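PDB 5DP2: CurF from Lyngbya majuscula, which probably catalyses NADPH-dependent formation of the cyclopropane ring of curacin A, as an enoyl reductase-family cyclopropanase domain of a polyketide synthase. Local coordinates for residues A45-F50 with I334-V339; T190-I195 with N208-E213; L259-H264 with V274-F279. All blocks are in the same frame, centred on the assembly; numbering follows the deposited sequence. Where two conformers were deposited one is given.

Contact 1 of 3, residues A45-F50 with I334-V339; sequences AVPVNF and IGKIVV. With NAP (NADP nicotinamide-adenine-dinucleotide phosphate), chain B.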
# COMPACT_ATOMS: atom_id res chain seq x y z
N ALA A 45 -0.61 -15.49 3.84
CA ALA A 45 0.31 -14.68 3.07
C ALA A 45 0.19 -13.25 3.55
O ALA A 45 -0.92 -12.76 3.81
CB ALA A 45 0.03 -14.80 1.57
N VAL A 46 1.33 -12.57 3.64
CA VAL A 46 1.38 -11.22 4.19
C VAL A 46 2.52 -10.50 3.48
O VAL A 46 3.65 -11.00 3.46
CB VAL A 46 1.56 -11.23 5.74
CG1 VAL A 46 2.59 -12.24 6.25
CG2 VAL A 46 1.80 -9.83 6.25
N PRO A 47 2.24 -9.36 2.85
CA PRO A 47 3.29 -8.67 2.13
C PRO A 47 4.05 -7.70 3.01
O PRO A 47 3.57 -7.28 4.08
CB PRO A 47 2.53 -7.91 1.06
CG PRO A 47 1.25 -7.53 1.78
CD PRO A 47 0.92 -8.71 2.66
N VAL A 48 5.25 -7.30 2.55
CA VAL A 48 6.00 -6.22 3.17
C VAL A 48 5.57 -4.88 2.54
O VAL A 48 5.45 -4.79 1.32
CB VAL A 48 7.52 -6.40 2.94
CG1 VAL A 48 8.31 -5.35 3.73
CG2 VAL A 48 7.99 -7.79 3.34
N ASN A 49 5.36 -3.85 3.35
CA ASN A 49 5.08 -2.51 2.84
C ASN A 49 6.27 -1.60 3.10
O ASN A 49 7.01 -1.79 4.08
CB ASN A 49 3.79 -1.96 3.47
CG ASN A 49 2.54 -2.55 2.77
OD1 ASN A 49 2.01 -1.99 1.79
ND2 ASN A 49 2.12 -3.69 3.19
N PHE A 50 6.48 -0.59 2.27
CA PHE A 50 7.64 0.26 2.41
C PHE A 50 7.67 0.96 3.78
O PHE A 50 8.76 1.10 4.37
CB PHE A 50 7.70 1.28 1.27
CG PHE A 50 9.00 1.99 1.17
CD1 PHE A 50 10.15 1.30 0.74
CD2 PHE A 50 9.09 3.32 1.50
CE1 PHE A 50 11.37 1.97 0.64
CE2 PHE A 50 10.30 4.00 1.36
CZ PHE A 50 11.44 3.32 0.94
N ILE A 334 9.36 -5.46 -8.83
CA ILE A 334 8.22 -4.86 -9.52
C ILE A 334 6.97 -5.37 -8.79
O ILE A 334 6.80 -6.59 -8.67
CB ILE A 334 8.13 -5.30 -11.00
CG1 ILE A 334 9.42 -5.01 -11.76
CG2 ILE A 334 6.89 -4.70 -11.65
CD1 ILE A 334 9.63 -3.55 -12.04
N GLY A 335 6.13 -4.47 -8.30
CA GLY A 335 4.89 -4.92 -7.64
C GLY A 335 5.08 -5.15 -6.15
O GLY A 335 5.49 -4.22 -5.43
N LYS A 336 4.75 -6.36 -5.70
CA LYS A 336 4.64 -6.67 -4.28
C LYS A 336 5.64 -7.77 -3.86
O LYS A 336 5.89 -8.71 -4.62
CB LYS A 336 3.19 -7.11 -3.95
CG LYS A 336 2.72 -6.81 -2.51
CD LYS A 336 2.32 -5.35 -2.33
CE LYS A 336 1.92 -5.03 -0.88
NZ LYS A 336 1.45 -3.62 -0.70
N ILE A 337 6.11 -7.67 -2.61
CA ILE A 337 6.88 -8.74 -2.01
C ILE A 337 5.99 -9.41 -0.98
O ILE A 337 5.47 -8.74 -0.08
CB ILE A 337 8.16 -8.17 -1.43
CG1 ILE A 337 8.98 -7.52 -2.56
CG2 ILE A 337 8.94 -9.27 -0.72
CD1 ILE A 337 9.92 -6.46 -2.06
N VAL A 338 5.74 -10.71 -1.19
CA VAL A 338 4.77 -11.46 -0.39
C VAL A 338 5.48 -12.55 0.39
O VAL A 338 6.22 -13.33 -0.17
CB VAL A 338 3.66 -12.07 -1.29
CG1 VAL A 338 2.68 -12.89 -0.47
CG2 VAL A 338 2.93 -10.98 -2.08
N VAL A 339 5.20 -12.61 1.71
CA VAL A 339 5.78 -13.63 2.58
C VAL A 339 4.70 -14.68 2.88
O VAL A 339 3.58 -14.35 3.28
CB VAL A 339 6.31 -12.98 3.88
CG1 VAL A 339 6.83 -14.03 4.85
CG2 VAL A 339 7.40 -11.97 3.52
PA NAP B . 7.02 0.62 -3.25
O1A NAP B . 6.88 -0.79 -3.70
O2A NAP B . 6.47 1.71 -4.08
O5B NAP B . 8.58 0.85 -2.96
C5B NAP B . 9.12 2.17 -2.83
C4B NAP B . 9.27 2.88 -4.16
O4B NAP B . 9.97 4.08 -3.95
C3B NAP B . 10.00 2.09 -5.20
O3B NAP B . 9.09 1.81 -6.27
C2B NAP B . 11.17 2.99 -5.66
O2B NAP B . 11.37 3.16 -7.03
C1B NAP B . 10.77 4.35 -5.12
N9A NAP B . 11.88 5.17 -4.66
C8A NAP B . 12.47 5.14 -3.42
N7A NAP B . 13.48 6.04 -3.34
C5A NAP B . 13.52 6.66 -4.53
C6A NAP B . 14.32 7.69 -5.10
N6A NAP B . 15.29 8.27 -4.37
N1A NAP B . 14.07 8.07 -6.35
C2A NAP B . 13.09 7.48 -7.05
N3A NAP B . 12.28 6.50 -6.62
C4A NAP B . 12.51 6.09 -5.39
O3 NAP B . 6.42 0.77 -1.76
PN NAP B . 4.90 0.89 -1.28
O1N NAP B . 4.77 0.12 -0.03
O2N NAP B . 3.97 0.59 -2.42
O5D NAP B . 4.82 2.41 -0.90
C5D NAP B . 4.94 3.40 -1.94
C4D NAP B . 5.24 4.79 -1.32
O4D NAP B . 4.02 5.31 -0.86
C3D NAP B . 6.16 4.75 -0.09
O3D NAP B . 6.84 6.01 -0.02
C2D NAP B . 5.19 4.57 1.05
O2D NAP B . 5.75 5.07 2.27
C1D NAP B . 4.00 5.36 0.58
N1N NAP B . 2.63 4.93 0.94
C2N NAP B . 1.79 5.81 1.53
C3N NAP B . 0.48 5.47 1.87
C7N NAP B . -0.40 6.48 2.52
O7N NAP B . -1.44 6.04 2.97
N7N NAP B . -0.01 7.78 2.56
C4N NAP B . 0.02 4.18 1.59
C5N NAP B . 0.90 3.30 0.98
C6N NAP B . 2.21 3.69 0.65
P2B NAP B . 12.03 2.06 -7.99
O1X NAP B . 11.04 0.91 -8.07
O2X NAP B . 12.19 2.81 -9.28
O3X NAP B . 13.33 1.65 -7.35
O HOH W 1 5.79 -5.31 -1.26

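Contact 2 of 3, residues T190-I195 with N208-E213; sequences TSPHKI and NSRTTE. With NAP (NADP nicotinamide-adenine-dinucleotide phosphate), chain B.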
# COMPACT_ATOMS: atom_id res chain seq x y z
N THR A 190 10.11 5.62 -13.26
CA THR A 190 10.71 4.51 -12.53
C THR A 190 12.24 4.61 -12.73
O THR A 190 12.74 5.42 -13.52
CB THR A 190 10.15 3.15 -13.00
OG1 THR A 190 10.65 2.12 -12.16
CG2 THR A 190 10.54 2.82 -14.42
N SER A 191 12.97 3.78 -12.01
CA SER A 191 14.42 3.81 -12.11
C SER A 191 14.86 3.30 -13.49
O SER A 191 14.16 2.49 -14.12
CB SER A 191 15.02 2.97 -11.01
OG SER A 191 14.71 3.49 -9.72
N PRO A 192 16.05 3.72 -13.97
CA PRO A 192 16.46 3.39 -15.34
C PRO A 192 16.36 1.91 -15.73
O PRO A 192 15.95 1.61 -16.86
CB PRO A 192 17.89 3.93 -15.41
CG PRO A 192 17.83 5.13 -14.51
CD PRO A 192 16.96 4.72 -13.37
N HIS A 193 16.74 1.00 -14.85
CA HIS A 193 16.75 -0.40 -15.20
C HIS A 193 15.37 -1.05 -15.18
O HIS A 193 15.25 -2.21 -15.57
CB HIS A 193 17.74 -1.20 -14.34
CG HIS A 193 17.28 -1.43 -12.94
ND1 HIS A 193 17.28 -0.44 -11.99
CD2 HIS A 193 16.83 -2.55 -12.34
CE1 HIS A 193 16.85 -0.95 -10.86
NE2 HIS A 193 16.57 -2.23 -11.04
N LYS A 194 14.35 -0.33 -14.70
CA LYS A 194 12.97 -0.80 -14.72
C LYS A 194 12.14 -0.19 -15.83
O LYS A 194 11.00 -0.63 -16.05
CB LYS A 194 12.30 -0.55 -13.35
CG LYS A 194 13.04 -1.20 -12.19
CD LYS A 194 12.31 -1.02 -10.87
CE LYS A 194 13.14 -1.49 -9.69
NZ LYS A 194 12.37 -1.47 -8.42
N ILE A 195 12.68 0.79 -16.56
CA ILE A 195 11.90 1.45 -17.61
C ILE A 195 11.41 0.46 -18.65
O ILE A 195 10.24 0.48 -19.04
CB ILE A 195 12.73 2.60 -18.25
CG1 ILE A 195 12.86 3.75 -17.23
CG2 ILE A 195 12.09 3.07 -19.55
CD1 ILE A 195 13.75 4.90 -17.67
N ASN A 208 12.72 8.42 -16.35
CA ASN A 208 13.52 8.19 -15.16
C ASN A 208 13.01 9.01 -13.99
O ASN A 208 12.87 10.24 -14.07
CB ASN A 208 14.97 8.62 -15.50
CG ASN A 208 15.96 8.41 -14.37
OD1 ASN A 208 15.69 7.72 -13.41
ND2 ASN A 208 17.14 9.01 -14.51
N SER A 209 12.76 8.31 -12.88
CA SER A 209 12.32 8.93 -11.65
C SER A 209 13.44 9.43 -10.73
O SER A 209 13.16 10.11 -9.75
CB SER A 209 11.57 7.91 -10.82
OG SER A 209 12.48 6.85 -10.54
N ARG A 210 14.69 9.04 -11.04
CA ARG A 210 15.79 9.20 -10.09
C ARG A 210 16.44 10.57 -10.14
O ARG A 210 17.32 10.85 -9.32
CB ARG A 210 16.82 8.08 -10.27
CG ARG A 210 16.30 6.73 -9.86
CD ARG A 210 16.55 6.49 -8.39
NE ARG A 210 15.82 5.30 -7.90
CZ ARG A 210 15.86 4.87 -6.64
NH1 ARG A 210 16.60 5.48 -5.73
NH2 ARG A 210 15.16 3.80 -6.27
N THR A 211 16.00 11.42 -11.06
CA THR A 211 16.30 12.86 -11.05
C THR A 211 14.98 13.58 -11.33
O THR A 211 14.00 12.96 -11.74
CB THR A 211 17.32 13.29 -12.13
OG1 THR A 211 16.70 13.27 -13.41
CG2 THR A 211 18.58 12.41 -12.08
N THR A 212 15.00 14.90 -11.16
CA THR A 212 13.82 15.69 -11.47
C THR A 212 13.76 16.13 -12.95
O THR A 212 12.89 16.91 -13.32
CB THR A 212 13.68 16.90 -10.54
OG1 THR A 212 14.83 17.73 -10.66
CG2 THR A 212 13.49 16.50 -9.09
N GLU A 213 14.62 15.57 -13.80
CA GLU A 213 14.57 15.91 -15.22
C GLU A 213 13.26 15.42 -15.88
O GLU A 213 12.93 15.91 -16.95
CB GLU A 213 15.79 15.36 -15.94
CG GLU A 213 17.09 16.09 -15.56
CD GLU A 213 16.99 17.60 -15.66
OE1 GLU A 213 16.55 18.12 -16.72
OE2 GLU A 213 17.34 18.28 -14.66
PA NAP B . 7.02 0.62 -3.25
O1A NAP B . 6.88 -0.79 -3.70
O2A NAP B . 6.47 1.71 -4.08
O5B NAP B . 8.58 0.85 -2.96
C5B NAP B . 9.12 2.17 -2.83
C4B NAP B . 9.27 2.88 -4.16
O4B NAP B . 9.97 4.08 -3.95
C3B NAP B . 10.00 2.09 -5.20
O3B NAP B . 9.09 1.81 -6.27
C2B NAP B . 11.17 2.99 -5.66
O2B NAP B . 11.37 3.16 -7.03
C1B NAP B . 10.77 4.35 -5.12
N9A NAP B . 11.88 5.17 -4.66
C8A NAP B . 12.47 5.14 -3.42
N7A NAP B . 13.48 6.04 -3.34
C5A NAP B . 13.52 6.66 -4.53
C6A NAP B . 14.32 7.69 -5.10
N6A NAP B . 15.29 8.27 -4.37
N1A NAP B . 14.07 8.07 -6.35
C2A NAP B . 13.09 7.48 -7.05
N3A NAP B . 12.28 6.50 -6.62
C4A NAP B . 12.51 6.09 -5.39
O3 NAP B . 6.42 0.77 -1.76
PN NAP B . 4.90 0.89 -1.28
O1N NAP B . 4.77 0.12 -0.03
O2N NAP B . 3.97 0.59 -2.42
O5D NAP B . 4.82 2.41 -0.90
C5D NAP B . 4.94 3.40 -1.94
C4D NAP B . 5.24 4.79 -1.32
O4D NAP B . 4.02 5.31 -0.86
C3D NAP B . 6.16 4.75 -0.09
O3D NAP B . 6.84 6.01 -0.02
C2D NAP B . 5.19 4.57 1.05
O2D NAP B . 5.75 5.07 2.27
C1D NAP B . 4.00 5.36 0.58
N1N NAP B . 2.63 4.93 0.94
C2N NAP B . 1.79 5.81 1.53
C3N NAP B . 0.48 5.47 1.87
C7N NAP B . -0.40 6.48 2.52
O7N NAP B . -1.44 6.04 2.97
N7N NAP B . -0.01 7.78 2.56
C4N NAP B . 0.02 4.18 1.59
C5N NAP B . 0.90 3.30 0.98
C6N NAP B . 2.21 3.69 0.65
P2B NAP B . 12.03 2.06 -7.99
O1X NAP B . 11.04 0.91 -8.07
O2X NAP B . 12.19 2.81 -9.28
O3X NAP B . 13.33 1.65 -7.35

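Contact 3 of 3, residues L259-H264 with V274-F279; sequences LNIWSH and VKYFPF. With NAP (NADP nicotinamide-adenine-dinucleotide phosphate), chain B.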
# COMPACT_ATOMS: atom_id res chain seq x y z
N LEU A 259 6.94 11.95 4.58
CA LEU A 259 8.12 12.66 5.08
C LEU A 259 8.28 13.98 4.38
O LEU A 259 8.30 14.07 3.15
CB LEU A 259 9.41 11.83 4.86
CG LEU A 259 9.45 10.39 5.35
CD1 LEU A 259 10.64 9.60 4.80
CD2 LEU A 259 9.48 10.41 6.87
N ASN A 260 8.36 15.04 5.17
CA ASN A 260 8.67 16.40 4.75
C ASN A 260 7.73 17.00 3.69
O ASN A 260 8.12 17.76 2.81
CB ASN A 260 10.12 16.49 4.32
CG ASN A 260 11.06 15.94 5.37
OD1 ASN A 260 11.75 14.94 5.16
ND2 ASN A 260 11.06 16.57 6.54
N ILE A 261 6.46 16.66 3.82
CA ILE A 261 5.48 17.14 2.85
C ILE A 261 5.06 18.57 3.13
O ILE A 261 5.21 19.10 4.25
CB ILE A 261 4.26 16.22 2.76
CG1 ILE A 261 3.49 16.18 4.06
CG2 ILE A 261 4.67 14.85 2.23
CD1 ILE A 261 2.23 15.37 3.92
N TRP A 262 4.58 19.23 2.09
CA TRP A 262 4.13 20.60 2.20
C TRP A 262 2.73 20.70 2.82
O TRP A 262 1.92 19.77 2.73
CB TRP A 262 4.15 21.28 0.83
CG TRP A 262 5.52 21.55 0.27
CD1 TRP A 262 6.70 20.91 0.55
CD2 TRP A 262 5.84 22.53 -0.72
NE1 TRP A 262 7.73 21.44 -0.19
CE2 TRP A 262 7.24 22.44 -0.99
CE3 TRP A 262 5.09 23.50 -1.39
CZ2 TRP A 262 7.88 23.30 -1.88
CZ3 TRP A 262 5.72 24.34 -2.28
CH2 TRP A 262 7.11 24.24 -2.52
N SER A 263 2.43 21.84 3.40
CA SER A 263 1.08 22.15 3.84
C SER A 263 0.24 22.68 2.67
O SER A 263 0.76 23.11 1.64
CB SER A 263 1.09 23.18 4.96
OG SER A 263 1.47 24.43 4.43
N HIS A 264 -1.08 22.72 2.87
CA HIS A 264 -1.95 23.30 1.89
C HIS A 264 -1.58 24.73 1.56
O HIS A 264 -1.61 25.17 0.40
CB HIS A 264 -3.41 23.24 2.34
CG HIS A 264 -4.01 21.88 2.24
ND1 HIS A 264 -3.81 20.89 3.18
CD2 HIS A 264 -4.79 21.32 1.29
CE1 HIS A 264 -4.47 19.80 2.84
NE2 HIS A 264 -5.06 20.03 1.68
N VAL A 274 -4.18 24.83 -7.84
CA VAL A 274 -4.03 23.37 -7.70
C VAL A 274 -4.86 22.85 -6.53
O VAL A 274 -5.03 23.53 -5.50
CB VAL A 274 -2.50 23.04 -7.51
CG1 VAL A 274 -2.20 21.69 -6.82
CG2 VAL A 274 -1.82 23.22 -8.89
N LYS A 275 -5.39 21.64 -6.70
CA LYS A 275 -6.09 20.95 -5.65
C LYS A 275 -5.12 19.94 -5.03
O LYS A 275 -4.63 19.05 -5.72
CB LYS A 275 -7.35 20.30 -6.23
CG LYS A 275 -8.20 21.25 -7.12
CD LYS A 275 -8.65 22.49 -6.35
CE LYS A 275 -9.63 23.40 -7.10
NZ LYS A 275 -9.01 24.18 -8.20
N TYR A 276 -4.86 20.06 -3.74
CA TYR A 276 -3.83 19.28 -3.05
C TYR A 276 -4.49 18.25 -2.13
O TYR A 276 -5.33 18.60 -1.30
CB TYR A 276 -2.96 20.24 -2.24
CG TYR A 276 -1.85 19.59 -1.42
CD1 TYR A 276 -1.04 18.59 -1.93
CD2 TYR A 276 -1.63 20.02 -0.13
CE1 TYR A 276 -0.01 18.06 -1.16
CE2 TYR A 276 -0.61 19.49 0.65
CZ TYR A 276 0.21 18.52 0.12
OH TYR A 276 1.25 17.98 0.84
N PHE A 277 -4.07 16.99 -2.30
CA PHE A 277 -4.65 15.85 -1.62
C PHE A 277 -3.58 14.97 -0.95
O PHE A 277 -3.26 13.89 -1.42
CB PHE A 277 -5.47 15.00 -2.59
CG PHE A 277 -6.65 15.71 -3.17
CD1 PHE A 277 -7.73 16.02 -2.37
CD2 PHE A 277 -6.69 16.05 -4.53
CE1 PHE A 277 -8.85 16.66 -2.90
CE2 PHE A 277 -7.80 16.66 -5.07
CZ PHE A 277 -8.86 17.00 -4.25
N PRO A 278 -3.05 15.43 0.21
CA PRO A 278 -2.22 14.56 1.03
C PRO A 278 -3.12 13.67 1.89
O PRO A 278 -4.16 14.14 2.40
CB PRO A 278 -1.47 15.57 1.92
CG PRO A 278 -2.44 16.70 2.12
CD PRO A 278 -3.21 16.77 0.80
N PHE A 279 -2.73 12.42 2.10
CA PHE A 279 -3.50 11.58 3.00
C PHE A 279 -2.65 10.44 3.50
O PHE A 279 -1.62 10.10 2.91
CB PHE A 279 -4.80 11.04 2.36
CG PHE A 279 -4.59 10.14 1.16
CD1 PHE A 279 -4.48 10.65 -0.11
CD2 PHE A 279 -4.53 8.76 1.30
CE1 PHE A 279 -4.33 9.81 -1.21
CE2 PHE A 279 -4.35 7.94 0.20
CZ PHE A 279 -4.26 8.46 -1.06
PA NAP B . 7.02 0.62 -3.25
O1A NAP B . 6.88 -0.79 -3.70
O2A NAP B . 6.47 1.71 -4.08
O5B NAP B . 8.58 0.85 -2.96
C5B NAP B . 9.12 2.17 -2.83
C4B NAP B . 9.27 2.88 -4.16
O4B NAP B . 9.97 4.08 -3.95
C3B NAP B . 10.00 2.09 -5.20
O3B NAP B . 9.09 1.81 -6.27
C2B NAP B . 11.17 2.99 -5.66
O2B NAP B . 11.37 3.16 -7.03
C1B NAP B . 10.77 4.35 -5.12
N9A NAP B . 11.88 5.17 -4.66
C8A NAP B . 12.47 5.14 -3.42
N7A NAP B . 13.48 6.04 -3.34
C5A NAP B . 13.52 6.66 -4.53
C6A NAP B . 14.32 7.69 -5.10
N6A NAP B . 15.29 8.27 -4.37
N1A NAP B . 14.07 8.07 -6.35
C2A NAP B . 13.09 7.48 -7.05
N3A NAP B . 12.28 6.50 -6.62
C4A NAP B . 12.51 6.09 -5.39
O3 NAP B . 6.42 0.77 -1.76
PN NAP B . 4.90 0.89 -1.28
O1N NAP B . 4.77 0.12 -0.03
O2N NAP B . 3.97 0.59 -2.42
O5D NAP B . 4.82 2.41 -0.90
C5D NAP B . 4.94 3.40 -1.94
C4D NAP B . 5.24 4.79 -1.32
O4D NAP B . 4.02 5.31 -0.86
C3D NAP B . 6.16 4.75 -0.09
O3D NAP B . 6.84 6.01 -0.02
C2D NAP B . 5.19 4.57 1.05
O2D NAP B . 5.75 5.07 2.27
C1D NAP B . 4.00 5.36 0.58
N1N NAP B . 2.63 4.93 0.94
C2N NAP B . 1.79 5.81 1.53
C3N NAP B . 0.48 5.47 1.87
C7N NAP B . -0.40 6.48 2.52
O7N NAP B . -1.44 6.04 2.97
N7N NAP B . -0.01 7.78 2.56
C4N NAP B . 0.02 4.18 1.59
C5N NAP B . 0.90 3.30 0.98
C6N NAP B . 2.21 3.69 0.65
P2B NAP B . 12.03 2.06 -7.99
O1X NAP B . 11.04 0.91 -8.07
O2X NAP B . 12.19 2.81 -9.28
O3X NAP B . 13.33 1.65 -7.35
O HOH W 2 3.77 17.94 -0.36

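Contact 1 of 3, residues A45-F50 with I334-V339
Lys336 reaches from one strand across Pro47 to the side chain of Asn49, and its chain is worth following outward. CB leaves the strand, and CG, anti to the backbone N (chi1 -151°), already touches the proline, 3.7 Å from Pro47 CB. A bend at chi2 (78°) turns CD, and the chain then runs on extended. CE lies against the proline ring, 3.5 Å from Pro47 CB. At the tip, Lys336 NZ donates to Asn49 OD1 at 3.0 Å, coming from above the plane of the amide rather than within it. The ammonium is also gripped by a salt bridge to Glu83 and a hydrogen bond to Ser142, while Asn49 ND2 binds the same Glu83 carboxylate, so lysine, asparagine and glutamate form one buried polar cluster.

The two strands are antiparallel neighbours in the mixed sheet of the GroES-like catalytic domain of the medium-chain dehydrogenase/reductase fold. Val46 and Val339 form a hydrogen-bonded pair, with Val46 N to Val339 O at 2.9 Å and Val339 N to Val46 O at 2.8 Å. Further along, Val48 N still bonds Ile337 O at 3.0 Å, but the strands then part and a water bridges Val48 O and Ile337 N. Past the water, the chain continues from Asn49 into helix 50-57, where Phe50 N donates to the NADP phosphate oxygen O1N at 3.0 Å, nearly straight at 170°.

Contact 2 of 3, residues T190-I195 with N208-E213
Arg210 NE donates to Ser191 OG at 2.8 Å, with the hydroxyl near the guanidinium plane, and Ser191 OG in turn donates to O2X of the NADP 2'-phosphate at 2.6 Å. The serine oxygen therefore relays between arginine and phosphate. It can do so because OG sits beside the backbone N (chi1 -64°), whose N-H also serves O2X. Arg210 NH2 reaches O3X at 3.0 Å, and one face of the guanidinium lies against the adenine, NADP C6A being 3.2 Å above its plane. From 190-195, the segment of Ser191, Lys194 NZ donates to O1X of the phosphate at 2.7 Å and is further held by the carbonyls of Ser331 and His333. All three terminal phosphate oxygens thus have donors, two of them from cationic side chains that would probably offset the phosphate charge.

The loops themselves are tied by Ser209 N donating to Thr190 O at 3.0 Å. Asn208 OD1 accepts from Arg210 N at 2.9 Å, closing an Asx turn, and the same oxygen lies 3.3 Å from Pro192 CD. An alanine at Asn208 would probably leave Arg210 N without this acceptor and loosen the turn that presents the arginine. Thr190 and Asn208 end adjacent parallel strands, 185-190 and 205-208, and their following loops form the 2'-phosphate pocket of a Rossmann-type domain, consistent with binding NADP rather than NAD.

Contact 3 of 3, residues L259-H264 with V274-F279
The Tyr276 ring points an edge at the face of His264, a T-shaped pair with centroids 4.9 Å apart and planes at 63°; Tyr276 CD2 stands over the centre of the imidazole. Pro278 CD lies over the centre of one face of the tyrosine, and Trp262 O is at its edge, near the ring plane. Tyr276 and Pro278 belong to strand 275-278, an outermost strand of the six-stranded parallel sheet of the Rossmann domain, while 259-264 is the loop that leaves strand 251-255 and leads into helix 264-270. This is one corner of a right-handed beta-alpha-beta crossover.

CB of Tyr276 points toward the loop, CG lies anti to the backbone N (chi1 178°), and the hydroxyl at the end of the ring donates to Trp262 O at 2.7 Å. The end of the His264 ring comes close to the strand: its CE1 meets Pro278 CG at 3.8 Å, and a weak bond joins His264 NE2 to Tyr276 O at 3.3 Å. Ile261 adds an apolar touch, its CD1 packing on Pro278 CB. The tyrosine also meets the ring of Tyr253 and touches Val267 of the crossover helix, so its side chain touches sheet, helix and loop alike.

At its far end the strand delivers Phe279, whose carbonyl O accepts from the nicotinamide amide N7N of NADP at 2.8 Å. Back at the tyrosine, a water donates to Tyr276 OH and accepts from Trp262 N.

How the contacts relate
Contact 1 is wholly buried, contact 2 partly so, and contact 3 lies at the surface. Contacts 2 and 3 belong to the same six-stranded parallel sheet but at opposite outer strands, 205-208 and 275-278, whereas contact 1 joins strands of the separate mixed sheet. Chemistry follows place: backbone pairing with an enclosed charge cluster in contact 1, phosphate-directed polar groups in contact 2, and aromatic and proline packing in contact 3. All three touch the same NADP, at the bridging diphosphate, the 2'-phosphate end and the nicotinamide respectively. Contacts 1 and 2 also meet directly, Ile334 CD1 packing on Lys194 CD at 3.9 Å; contact 3 touches neither.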